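Local coordinates for protein glycoside hydrolase family 31 (PDB 5I0G) that degrades cycloalternan, a cyclic glucose tetrasaccharide, which it binds in the pocket of its glycoside hydrolase barrel, at residues Leu391-Asp396 / Trp429-Ala434; Glu330-Glu335 / Val384-Ile389; Phe215-Asn220 / Met654-Ala659. The protein carries 1 engineered substitution. All blocks are in the same frame, centred on the assembly; numbering follows the deposited sequence.

Interaction 1. Residues Leu391-Asp396 / Trp429-Ala434; sequences LQKTDD and WWFPNA. With GLC (alpha-D-glucopyranose), chain B; GLC (alpha-D-glucopyranose), chain C.
Leu-391 and Lys-393 come at the Phe-431 side chain from the neighbouring loop, both slantwise. Leu-391 brings a methyl, CD1, to within 3.9 Å of Phe-431 CB, while its own CB rests 4.0 Å from Ala-434 CB. The lysine uses its aliphatic part: CG and CD both approach the ring, Lys-393 CD lying 3.7 Å from Phe-431 CD1. With CD by the ring, the bend at chi3 (70°) turns NZ off to a hydrogen bond with Glu-335 O.

Beyond Phe-431, Ala-434 tucks its methyl against the Gln-392 carbonyl. Phe-431 to Ala-434 is a type II turn, with Asn-433 in the left-handed region, and Thr-394 OG1 makes a weak hydrogen bond to Asn-433 O. One water also joins the two loops, accepting from Thr-394 N and donating to Asp-395 OD1 and Pro-432 O.

On the sugar side, Trp-430 is sandwiched: Phe-431 CE2 lies against one face, and the chain B glucose covers the other, with C6 3.5 Å from Trp-430 CG. In the plane of that indole, Trp-430 NE1 donates to O5 of the chain C glucose at 2.9 Å. Trp-429 uses its edge, NE1 giving a fairly straight bond (164°) to O6 of the chain B glucose. Such aromatic platforms, with a sugar over the face and N-H groups at the rim, are characteristic of carbohydrate-binding pockets; here they line the cycloalternan site of a TIM barrel.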
loop_
_atom_site.group_PDB
_atom_site.type_symbol
_atom_site.label_atom_id
_atom_site.label_comp_id
_atom_site.label_asym_id
_atom_site.label_seq_id
_atom_site.Cartn_x
_atom_site.Cartn_y
_atom_site.Cartn_z
ATOM N N LEU A 391 -9.120 -8.153 -9.476
ATOM C CA LEU A 391 -9.701 -9.435 -9.097
ATOM C C LEU A 391 -10.984 -9.657 -9.881
ATOM O O LEU A 391 -11.623 -8.709 -10.303
ATOM C CB LEU A 391 -10.062 -9.466 -7.611
ATOM C CG LEU A 391 -8.882 -9.455 -6.629
ATOM C CD1 LEU A 391 -9.391 -9.220 -5.215
ATOM C CD2 LEU A 391 -8.079 -10.746 -6.752
ATOM N N GLN A 392 -11.357 -10.917 -10.065
ATOM C CA GLN A 392 -12.600 -11.273 -10.720
ATOM C C GLN A 392 -13.340 -12.204 -9.773
ATOM O O GLN A 392 -12.953 -13.365 -9.594
ATOM C CB GLN A 392 -12.318 -11.958 -12.052
ATOM C CG GLN A 392 -13.561 -12.384 -12.805
ATOM C CD GLN A 392 -14.111 -11.286 -13.672
ATOM O OE1 GLN A 392 -13.388 -10.701 -14.458
ATOM N NE2 GLN A 392 -15.380 -11.009 -13.544
ATOM N N LYS A 393 -14.395 -11.679 -9.161
ATOM C CA LYS A 393 -15.257 -12.455 -8.257
ATOM C C LYS A 393 -15.794 -13.719 -8.917
ATOM O O LYS A 393 -16.106 -13.718 -10.110
ATOM C CB LYS A 393 -16.438 -11.608 -7.798
ATOM C CG LYS A 393 -16.047 -10.511 -6.831
ATOM C CD LYS A 393 -17.133 -9.450 -6.717
ATOM C CE LYS A 393 -18.364 -9.950 -6.002
ATOM N NZ LYS A 393 -19.308 -8.819 -5.844
ATOM N N THR A 394 -15.886 -14.789 -8.125
ATOM C CA THR A 394 -16.459 -16.063 -8.563
ATOM C C THR A 394 -17.600 -16.545 -7.660
ATOM O O THR A 394 -17.971 -17.707 -7.716
ATOM C CB THR A 394 -15.384 -17.156 -8.564
ATOM O OG1 THR A 394 -14.739 -17.157 -7.292
ATOM C CG2 THR A 394 -14.357 -16.914 -9.659
ATOM N N ASP A 395 -18.175 -15.660 -6.858
ATOM C CA ASP A 395 -19.280 -16.031 -5.951
ATOM C C ASP A 395 -20.401 -16.795 -6.698
ATOM O O ASP A 395 -20.722 -16.498 -7.860
ATOM C CB ASP A 395 -19.885 -14.795 -5.261
ATOM C CG ASP A 395 -18.837 -13.927 -4.534
ATOM O OD1 ASP A 395 -17.815 -13.571 -5.147
ATOM O OD2 ASP A 395 -19.051 -13.555 -3.362
ATOM N N ASP A 396 -20.991 -17.777 -6.024
ATOM C CA ASP A 396 -22.024 -18.617 -6.635
ATOM C C ASP A 396 -23.293 -17.867 -7.057
ATOM O O ASP A 396 -23.989 -18.313 -7.976
ATOM C CB ASP A 396 -22.398 -19.764 -5.695
ATOM C CG ASP A 396 -21.266 -20.754 -5.507
ATOM O OD1 ASP A 396 -20.507 -20.979 -6.473
ATOM O OD2 ASP A 396 -21.144 -21.308 -4.395
ATOM N N TRP A 429 -9.056 -11.697 2.880
ATOM C CA TRP A 429 -10.368 -11.414 3.473
ATOM C C TRP A 429 -11.225 -10.516 2.537
ATOM O O TRP A 429 -12.443 -10.509 2.641
ATOM C CB TRP A 429 -10.206 -10.784 4.890
ATOM C CG TRP A 429 -9.455 -9.484 4.873
ATOM C CD1 TRP A 429 -9.980 -8.240 4.641
ATOM C CD2 TRP A 429 -8.033 -9.300 5.006
ATOM N NE1 TRP A 429 -8.980 -7.299 4.647
ATOM C CE2 TRP A 429 -7.777 -7.917 4.861
ATOM C CE3 TRP A 429 -6.955 -10.167 5.234
ATOM C CZ2 TRP A 429 -6.482 -7.372 4.936
ATOM C CZ3 TRP A 429 -5.660 -9.620 5.319
ATOM C CH2 TRP A 429 -5.444 -8.230 5.175
ATOM N N TRP A 430 -10.584 -9.763 1.640
ATOM C CA TRP A 430 -11.291 -8.908 0.685
ATOM C C TRP A 430 -11.517 -9.605 -0.666
ATOM O O TRP A 430 -10.551 -9.969 -1.346
ATOM C CB TRP A 430 -10.492 -7.629 0.475
ATOM C CG TRP A 430 -11.259 -6.511 -0.113
ATOM C CD1 TRP A 430 -12.599 -6.275 0.013
ATOM C CD2 TRP A 430 -10.733 -5.427 -0.884
ATOM N NE1 TRP A 430 -12.936 -5.116 -0.641
ATOM C CE2 TRP A 430 -11.812 -4.574 -1.199
ATOM C CE3 TRP A 430 -9.457 -5.092 -1.336
ATOM C CZ2 TRP A 430 -11.658 -3.409 -1.947
ATOM C CZ3 TRP A 430 -9.301 -3.938 -2.085
ATOM C CH2 TRP A 430 -10.400 -3.102 -2.376
ATOM N N PHE A 431 -12.793 -9.777 -1.046
ATOM C CA PHE A 431 -13.187 -10.595 -2.195
ATOM C C PHE A 431 -12.518 -11.971 -2.087
ATOM O O PHE A 431 -11.663 -12.328 -2.915
ATOM C CB PHE A 431 -12.809 -9.916 -3.519
ATOM C CG PHE A 431 -13.489 -8.588 -3.745
ATOM C CD1 PHE A 431 -14.873 -8.525 -3.959
ATOM C CD2 PHE A 431 -12.764 -7.421 -3.776
ATOM C CE1 PHE A 431 -15.508 -7.308 -4.188
ATOM C CE2 PHE A 431 -13.392 -6.205 -4.002
ATOM C CZ PHE A 431 -14.758 -6.147 -4.217
ATOM N N PRO A 432 -12.877 -12.739 -1.040
ATOM C CA PRO A 432 -12.233 -14.043 -0.874
ATOM C C PRO A 432 -12.577 -14.975 -2.053
ATOM O O PRO A 432 -13.649 -14.844 -2.642
ATOM C CB PRO A 432 -12.793 -14.553 0.457
ATOM C CG PRO A 432 -14.108 -13.853 0.612
ATOM C CD PRO A 432 -14.003 -12.541 -0.109
ATOM N N ASN A 433 -11.622 -15.831 -2.427
ATOM C CA ASN A 433 -11.755 -16.828 -3.515
ATOM C C ASN A 433 -11.846 -16.276 -4.936
ATOM O O ASN A 433 -12.024 -17.042 -5.879
ATOM C CB ASN A 433 -12.909 -17.829 -3.234
ATOM C CG ASN A 433 -12.688 -18.621 -1.940
ATOM O OD1 ASN A 433 -13.431 -18.478 -0.964
ATOM N ND2 ASN A 433 -11.647 -19.435 -1.918
ATOM N N ALA A 434 -11.672 -14.967 -5.112
ATOM C CA ALA A 434 -11.714 -14.371 -6.448
ATOM C C ALA A 434 -10.498 -14.798 -7.279
ATOM O O ALA A 434 -9.426 -15.122 -6.733
ATOM C CB ALA A 434 -11.790 -12.849 -6.358
HETATM C C1 GLC B . -13.689 -2.638 3.069
HETATM C C2 GLC B . -13.123 -1.283 2.645
HETATM C C3 GLC B . -12.024 -1.432 1.584
HETATM C C4 GLC B . -10.953 -2.385 2.133
HETATM C C5 GLC B . -11.625 -3.710 2.484
HETATM C C6 GLC B . -10.669 -4.838 2.886
HETATM O O2 GLC B . -14.176 -0.444 2.150
HETATM O O3 GLC B . -11.516 -0.113 1.308
HETATM O O4 GLC B . -9.902 -2.607 1.193
HETATM O O5 GLC B . -12.607 -3.468 3.506
HETATM O O6 GLC B . -9.838 -4.484 3.990
HETATM C C1 GLC C . -16.751 -4.810 -1.067
HETATM C C2 GLC C . -17.646 -6.022 -0.833
HETATM C C3 GLC C . -18.209 -6.000 0.583
HETATM C C4 GLC C . -17.078 -5.892 1.598
HETATM C C5 GLC C . -16.288 -4.626 1.323
HETATM C C6 GLC C . -15.130 -4.417 2.300
HETATM O O2 GLC C . -18.708 -6.049 -1.800
HETATM O O3 GLC C . -18.943 -7.198 0.834
HETATM O O4 GLC C . -17.627 -5.874 2.913
HETATM O O5 GLC C . -15.776 -4.687 -0.019
HETATM O O6 GLC C . -14.440 -3.194 1.966
HETATM O O HOH W 1 -14.949 -13.946 -5.177
#

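Interaction 2. Residues Glu330-Glu335 / Val384-Ile389; sequences EAWSDE and VILWQI. With GLC (alpha-D-glucopyranose), chain D; GLC (alpha-D-glucopyranose), chain E.
Glu-330 slants across Trp-387, and each part of its side chain has something to meet. Glu-330 CB lies 4.1 Å from Trp-387 CB. Glu-330 CG, placed anti to the carbonyl carbon (chi1 -65°), reaches 3.7 Å from Trp-387 CD1, and the chain stays extended from there, carrying the carboxylate past the indole with the two planes 63° apart. At the end the oxygens divide the work: Glu-330 OE2 lies 3.4 Å from Trp-387 CD1 and makes a salt bridge with Lys-465, whereas Glu-330 OE1 takes a 2.6 Å hydrogen bond from O4 of the chain E glucose and another from Asn-302. Trp-387 in turn donates through NE1 to Asp-467, and the chain D glucose puts C6 over one of its faces.

Trp-332 makes the other half of the contact. Its indole receives Leu-386 CB over the five-membered ring, a CH-pi contact, and its NE1 donates in the ring plane to Trp-387 O at 3.1 Å, nearly straight (168°) and on a carbonyl lone pair. Gln-388 NE2 gives that oxygen a second bond, so two side chains grip one buried carbonyl, while Gln-388 OE1 is held by Tyr-500 OH. Further along the loop, Glu-335 receives O4 and O6 of the chain D glucose on its two carboxylate oxygens.

All this sits at the end of parallel barrel strands: 384-388 belongs to strand 383-388, between strands 326-329 and 463-466, whereas the loop 330-335 leaves strand 326-329 on the way to helix 370-379.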
loop_
_atom_site.group_PDB
_atom_site.type_symbol
_atom_site.label_atom_id
_atom_site.label_comp_id
_atom_site.label_asym_id
_atom_site.label_seq_id
_atom_site.Cartn_x
_atom_site.Cartn_y
_atom_site.Cartn_z
ATOM N N GLU A 330 -16.717 5.567 -7.181
ATOM C CA GLU A 330 -16.403 4.197 -6.759
ATOM C C GLU A 330 -17.536 3.224 -6.972
ATOM O O GLU A 330 -17.332 2.152 -7.571
ATOM C CB GLU A 330 -15.999 4.177 -5.298
ATOM C CG GLU A 330 -14.708 4.920 -5.026
ATOM C CD GLU A 330 -14.111 4.558 -3.694
ATOM O OE1 GLU A 330 -14.876 4.167 -2.778
ATOM O OE2 GLU A 330 -12.873 4.653 -3.570
ATOM N N ALA A 331 -18.731 3.600 -6.503
ATOM C CA ALA A 331 -19.916 2.758 -6.645
ATOM C C ALA A 331 -20.673 3.075 -7.932
ATOM O O ALA A 331 -21.804 3.595 -7.907
ATOM C CB ALA A 331 -20.822 2.885 -5.425
ATOM N N TRP A 332 -20.032 2.726 -9.053
ATOM C CA TRP A 332 -20.539 3.009 -10.406
ATOM C C TRP A 332 -21.101 1.789 -11.154
ATOM O O TRP A 332 -22.028 1.928 -11.972
ATOM C CB TRP A 332 -19.448 3.658 -11.254
ATOM C CG TRP A 332 -18.280 2.797 -11.586
ATOM C CD1 TRP A 332 -17.140 2.666 -10.857
ATOM C CD2 TRP A 332 -18.114 1.975 -12.745
ATOM N NE1 TRP A 332 -16.276 1.807 -11.476
ATOM C CE2 TRP A 332 -16.845 1.361 -12.637
ATOM C CE3 TRP A 332 -18.913 1.685 -13.853
ATOM C CZ2 TRP A 332 -16.345 0.489 -13.600
ATOM C CZ3 TRP A 332 -18.409 0.800 -14.831
ATOM C CH2 TRP A 332 -17.140 0.213 -14.684
ATOM N N SER A 333 -20.547 0.607 -10.865
ATOM C CA SER A 333 -20.803 -0.599 -11.648
ATOM C C SER A 333 -21.889 -1.489 -11.051
ATOM O O SER A 333 -22.446 -1.185 -10.005
ATOM C CB SER A 333 -19.496 -1.413 -11.755
ATOM O OG SER A 333 -19.167 -2.064 -10.529
ATOM N N ASP A 334 -22.120 -2.624 -11.716
ATOM C CA ASP A 334 -22.983 -3.692 -11.205
ATOM C C ASP A 334 -22.481 -4.398 -9.932
ATOM O O ASP A 334 -23.159 -5.247 -9.423
ATOM C CB ASP A 334 -23.331 -4.717 -12.323
ATOM C CG ASP A 334 -22.087 -5.407 -12.967
ATOM O OD1 ASP A 334 -21.021 -5.553 -12.325
ATOM O OD2 ASP A 334 -22.198 -5.815 -14.146
ATOM N N GLU A 335 -21.296 -4.058 -9.428
ATOM C CA GLU A 335 -20.708 -4.704 -8.239
ATOM C C GLU A 335 -20.455 -6.217 -8.409
ATOM O O GLU A 335 -20.316 -6.946 -7.422
ATOM C CB GLU A 335 -21.528 -4.408 -6.965
ATOM C CG GLU A 335 -21.649 -2.916 -6.618
ATOM C CD GLU A 335 -20.306 -2.256 -6.290
ATOM O OE1 GLU A 335 -19.453 -2.881 -5.606
ATOM O OE2 GLU A 335 -20.097 -1.097 -6.710
ATOM N N VAL A 384 -13.234 12.773 -14.696
ATOM C CA VAL A 384 -13.968 11.682 -14.057
ATOM C C VAL A 384 -13.079 10.432 -13.970
ATOM O O VAL A 384 -12.508 9.997 -14.973
ATOM C CB VAL A 384 -15.268 11.359 -14.840
ATOM C CG1 VAL A 384 -16.045 10.232 -14.176
ATOM C CG2 VAL A 384 -16.147 12.589 -14.947
ATOM N N ILE A 385 -13.014 9.850 -12.771
ATOM C CA ILE A 385 -12.176 8.678 -12.465
ATOM C C ILE A 385 -13.069 7.545 -11.934
ATOM O O ILE A 385 -13.882 7.757 -11.038
ATOM C CB ILE A 385 -11.121 9.020 -11.367
ATOM C CG1 ILE A 385 -10.262 10.234 -11.754
ATOM C CG2 ILE A 385 -10.261 7.807 -11.018
ATOM C CD1 ILE A 385 -9.224 9.983 -12.820
ATOM N N LEU A 386 -12.883 6.334 -12.456
ATOM C CA LEU A 386 -13.655 5.187 -12.012
ATOM C C LEU A 386 -12.786 4.196 -11.262
ATOM O O LEU A 386 -11.636 3.934 -11.618
ATOM C CB LEU A 386 -14.341 4.500 -13.193
ATOM C CG LEU A 386 -15.307 5.333 -14.056
ATOM C CD1 LEU A 386 -15.892 4.459 -15.154
ATOM C CD2 LEU A 386 -16.418 5.956 -13.230
ATOM N N TRP A 387 -13.383 3.616 -10.232
ATOM C CA TRP A 387 -12.735 2.647 -9.364
ATOM C C TRP A 387 -12.605 1.282 -10.015
ATOM O O TRP A 387 -13.430 0.879 -10.846
ATOM C CB TRP A 387 -13.561 2.546 -8.094
ATOM C CG TRP A 387 -12.993 1.795 -6.952
ATOM C CD1 TRP A 387 -12.273 2.307 -5.935
ATOM C CD2 TRP A 387 -13.197 0.410 -6.651
ATOM N NE1 TRP A 387 -11.975 1.325 -5.027
ATOM C CE2 TRP A 387 -12.530 0.148 -5.446
ATOM C CE3 TRP A 387 -13.854 -0.635 -7.302
ATOM C CZ2 TRP A 387 -12.505 -1.111 -4.858
ATOM C CZ3 TRP A 387 -13.836 -1.895 -6.723
ATOM C CH2 TRP A 387 -13.154 -2.124 -5.508
ATOM N N GLN A 388 -11.546 0.582 -9.634
ATOM C CA GLN A 388 -11.214 -0.742 -10.171
ATOM C C GLN A 388 -10.514 -1.566 -9.104
ATOM O O GLN A 388 -9.932 -1.012 -8.139
ATOM C CB GLN A 388 -10.258 -0.652 -11.374
ATOM C CG GLN A 388 -10.851 -0.084 -12.644
ATOM C CD GLN A 388 -11.775 -1.051 -13.357
ATOM O OE1 GLN A 388 -11.330 -1.887 -14.136
ATOM N NE2 GLN A 388 -13.062 -0.930 -13.105
ATOM N N ILE A 389 -10.532 -2.880 -9.329
ATOM C CA ILE A 389 -9.859 -3.858 -8.472
ATOM C C ILE A 389 -9.234 -4.906 -9.421
ATOM O O ILE A 389 -9.865 -5.246 -10.448
ATOM C CB ILE A 389 -10.890 -4.472 -7.481
ATOM C CG1 ILE A 389 -10.242 -5.383 -6.437
ATOM C CG2 ILE A 389 -11.958 -5.287 -8.194
ATOM C CD1 ILE A 389 -9.807 -4.661 -5.197
HETATM C C1 GLC D . -16.358 -0.121 -1.444
HETATM C C2 GLC D . -17.028 -1.339 -0.845
HETATM C C3 GLC D . -16.855 -2.540 -1.760
HETATM C C4 GLC D . -17.371 -2.227 -3.157
HETATM C C5 GLC D . -16.723 -0.943 -3.680
HETATM C C6 GLC D . -17.315 -0.455 -5.000
HETATM O O2 GLC D . -16.417 -1.608 0.415
HETATM O O3 GLC D . -17.576 -3.640 -1.191
HETATM O O4 GLC D . -17.086 -3.348 -4.004
HETATM O O5 GLC D . -16.896 0.123 -2.743
HETATM O O6 GLC D . -18.619 0.097 -4.775
HETATM C C1 GLC E . -11.061 0.101 -0.046
HETATM C C2 GLC E . -10.346 1.450 -0.157
HETATM C C3 GLC E . -11.345 2.593 -0.064
HETATM C C4 GLC E . -12.525 2.419 -1.013
HETATM C C5 GLC E . -13.125 1.031 -0.855
HETATM C C6 GLC E . -14.194 0.769 -1.898
HETATM O O2 GLC E . -9.365 1.609 0.885
HETATM O O3 GLC E . -10.722 3.850 -0.349
HETATM O O4 GLC E . -13.521 3.390 -0.692
HETATM O O5 GLC E . -12.119 0.021 -0.994
HETATM O O6 GLC E . -14.935 -0.354 -1.431
#

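Interaction 3. Residues Phe215-Asn220 / Met654-Ala659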
loop_
_atom_site.group_PDB
_atom_site.type_symbol
_atom_site.label_atom_id
_atom_site.label_comp_id
_atom_site.label_asym_id
_atom_site.label_seq_id
_atom_site.Cartn_x
_atom_site.Cartn_y
_atom_site.Cartn_z
ATOM N N PHE A 215 14.924 -0.166 -0.142
ATOM C CA PHE A 215 15.817 0.963 -0.449
ATOM C C PHE A 215 15.800 1.952 0.702
ATOM O O PHE A 215 14.733 2.174 1.295
ATOM C CB PHE A 215 15.384 1.703 -1.726
ATOM C CG PHE A 215 15.898 3.128 -1.815
ATOM C CD1 PHE A 215 17.193 3.395 -2.267
ATOM C CD2 PHE A 215 15.098 4.204 -1.419
ATOM C CE1 PHE A 215 17.672 4.690 -2.329
ATOM C CE2 PHE A 215 15.580 5.504 -1.480
ATOM C CZ PHE A 215 16.862 5.748 -1.942
ATOM N N ALA A 216 16.957 2.542 1.007
ATOM C CA ALA A 216 17.003 3.691 1.915
ATOM C C ALA A 216 18.219 4.584 1.706
ATOM O O ALA A 216 19.240 4.153 1.163
ATOM C CB ALA A 216 16.938 3.238 3.360
ATOM N N GLN A 217 18.066 5.835 2.139
ATOM C CA GLN A 217 19.132 6.822 2.173
ATOM C C GLN A 217 19.595 6.955 3.589
ATOM O O GLN A 217 18.780 6.946 4.503
ATOM C CB GLN A 217 18.622 8.208 1.787
ATOM C CG GLN A 217 18.074 8.285 0.403
ATOM C CD GLN A 217 16.811 9.105 0.319
ATOM O OE1 GLN A 217 16.819 10.150 -0.293
ATOM N NE2 GLN A 217 15.700 8.600 0.900
ATOM N N VAL A 218 20.896 7.149 3.743
ATOM C CA VAL A 218 21.527 7.330 5.045
ATOM C C VAL A 218 22.219 8.687 4.984
ATOM O O VAL A 218 23.122 8.897 4.162
ATOM C CB VAL A 218 22.517 6.189 5.334
ATOM C CG1 VAL A 218 23.163 6.364 6.701
ATOM C CG2 VAL A 218 21.802 4.839 5.232
ATOM N N VAL A 219 21.788 9.609 5.842
ATOM C CA VAL A 219 22.221 10.993 5.765
ATOM C C VAL A 219 22.915 11.414 7.072
ATOM O O VAL A 219 22.355 11.251 8.150
ATOM C CB VAL A 219 21.004 11.895 5.460
ATOM C CG1 VAL A 219 21.433 13.332 5.241
ATOM C CG2 VAL A 219 20.267 11.374 4.227
ATOM N N ASN A 220 24.130 11.950 6.974
ATOM C CA ASN A 220 24.831 12.427 8.167
ATOM C C ASN A 220 24.480 13.887 8.453
ATOM O O ASN A 220 23.705 14.511 7.706
ATOM C CB ASN A 220 26.348 12.122 8.134
ATOM C CG ASN A 220 27.148 12.991 7.168
ATOM O OD1 ASN A 220 26.698 14.027 6.670
ATOM N ND2 ASN A 220 28.374 12.565 6.921
ATOM N N MET A 654 13.042 17.959 4.825
ATOM C CA MET A 654 14.004 19.054 4.948
ATOM C C MET A 654 15.460 18.671 4.658
ATOM O O MET A 654 16.238 19.523 4.222
ATOM C CB MET A 654 13.886 19.708 6.318
ATOM C CG MET A 654 12.513 20.337 6.537
ATOM S SD MET A 654 12.542 21.362 8.008
ATOM C CE MET A 654 13.158 22.869 7.263
ATOM N N PHE A 655 15.825 17.403 4.843
ATOM C CA PHE A 655 17.205 16.976 4.570
ATOM C C PHE A 655 17.641 17.093 3.103
ATOM O O PHE A 655 18.839 17.119 2.844
ATOM C CB PHE A 655 17.503 15.575 5.144
ATOM C CG PHE A 655 16.911 14.435 4.363
ATOM C CD1 PHE A 655 17.586 13.898 3.264
ATOM C CD2 PHE A 655 15.705 13.859 4.746
ATOM C CE1 PHE A 655 17.058 12.816 2.553
ATOM C CE2 PHE A 655 15.172 12.783 4.034
ATOM C CZ PHE A 655 15.855 12.255 2.943
ATOM N N TYR A 656 16.699 17.157 2.152
ATOM C CA TYR A 656 17.072 17.349 0.743
ATOM C C TYR A 656 17.758 18.703 0.471
ATOM O O TYR A 656 18.715 18.747 -0.281
ATOM C CB TYR A 656 15.893 17.079 -0.224
ATOM C CG TYR A 656 15.589 15.593 -0.321
ATOM C CD1 TYR A 656 16.412 14.740 -1.061
ATOM C CD2 TYR A 656 14.520 15.030 0.374
ATOM C CE1 TYR A 656 16.172 13.369 -1.114
ATOM C CE2 TYR A 656 14.264 13.666 0.314
ATOM C CZ TYR A 656 15.091 12.841 -0.419
ATOM O OH TYR A 656 14.832 11.499 -0.454
ATOM N N ASP A 657 17.293 19.773 1.117
ATOM C CA ASP A 657 17.868 21.120 0.958
ATOM C C ASP A 657 18.742 21.616 2.131
ATOM O O ASP A 657 19.525 22.545 1.938
ATOM C CB ASP A 657 16.746 22.134 0.700
ATOM C CG ASP A 657 15.942 21.813 -0.553
ATOM O OD1 ASP A 657 16.552 21.404 -1.577
ATOM O OD2 ASP A 657 14.691 21.980 -0.512
ATOM N N HIS A 658 18.613 21.019 3.322
ATOM C CA HIS A 658 19.319 21.506 4.518
ATOM C C HIS A 658 19.860 20.397 5.426
ATOM O O HIS A 658 19.774 20.490 6.660
ATOM C CB HIS A 658 18.410 22.472 5.294
ATOM C CG HIS A 658 18.180 23.758 4.568
ATOM N ND1 HIS A 658 16.961 24.095 4.014
ATOM C CD2 HIS A 658 19.036 24.748 4.228
ATOM C CE1 HIS A 658 17.066 25.259 3.401
ATOM N NE2 HIS A 658 18.319 25.671 3.505
ATOM N N ALA A 659 20.474 19.382 4.815
ATOM C CA ALA A 659 21.010 18.236 5.571
ATOM C C ALA A 659 22.144 18.610 6.537
ATOM O O ALA A 659 22.358 17.910 7.538
ATOM C CB ALA A 659 21.465 17.126 4.629
#
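Strand 212-219 of a mixed five-stranded sheet meets the short, weakly bonded helix around 655-658, near the start of the C-terminal family region, through Gln-217 and Val-219 on one side and Phe-655, Tyr-656 and Ala-659 on the other. The valine splits its branches: CG2 lies 3.8 Å from Phe-655 CD1, and CG1, anti to the backbone N (chi1 -175°), lies 3.8 Å from Ala-659 CB. The Val-219 and Phe-655 side chains cross at about a right angle.

Gln-217 bends at chi2 to bring its amide to the aromatic pair. OE1 lies in the plane of the Phe-655 ring, at its edge, 3.9 Å from CE1, with the amide turned 71° from the ring. The same oxygen accepts a hydrogen bond from Tyr-656 OH; the modelled 2.4 Å between Gln-217 OE1 and Tyr-656 OH is very short, so its exact length is doubtful. At the other end of the amide, NE2 donates to the Val-176 carbonyl of the adjoining strand. Phe-655 and Tyr-656 also pack on each other, Phe-655 CE1 lying 3.5 Å above the tyrosine ring plane, toward its rim.

Strand 212-219 runs between strands 174-179 and 225-230, antiparallel to both. Helix 273-284 adjoins the contact as well: Val-276 touches Gln-217, Pro-273 touches both aromatic residues, and Leu-277 touches Tyr-656.

Interactions 1 and 2 are neighbours, their centres 16 Å apart, in the family 31 TIM-barrel region, and together they line the cycloalternan pocket. They follow one another along the chain, interaction 2 closing just past strand 383-388, shortly before interaction 1 opens at 391. They also touch, through the Lys-393 to Glu-335 link and Trp-430 packing on Trp-387 and Ile-389. Interaction 3 lies across the chain's centre, its centre 43 Å from that of interaction 1 and 39 Å from that of interaction 2. Its long loop encloses both others, so the barrel's sequence lies between its two segments, and the contact brings the sheet strand before it against the helix after it, remote from the sugar.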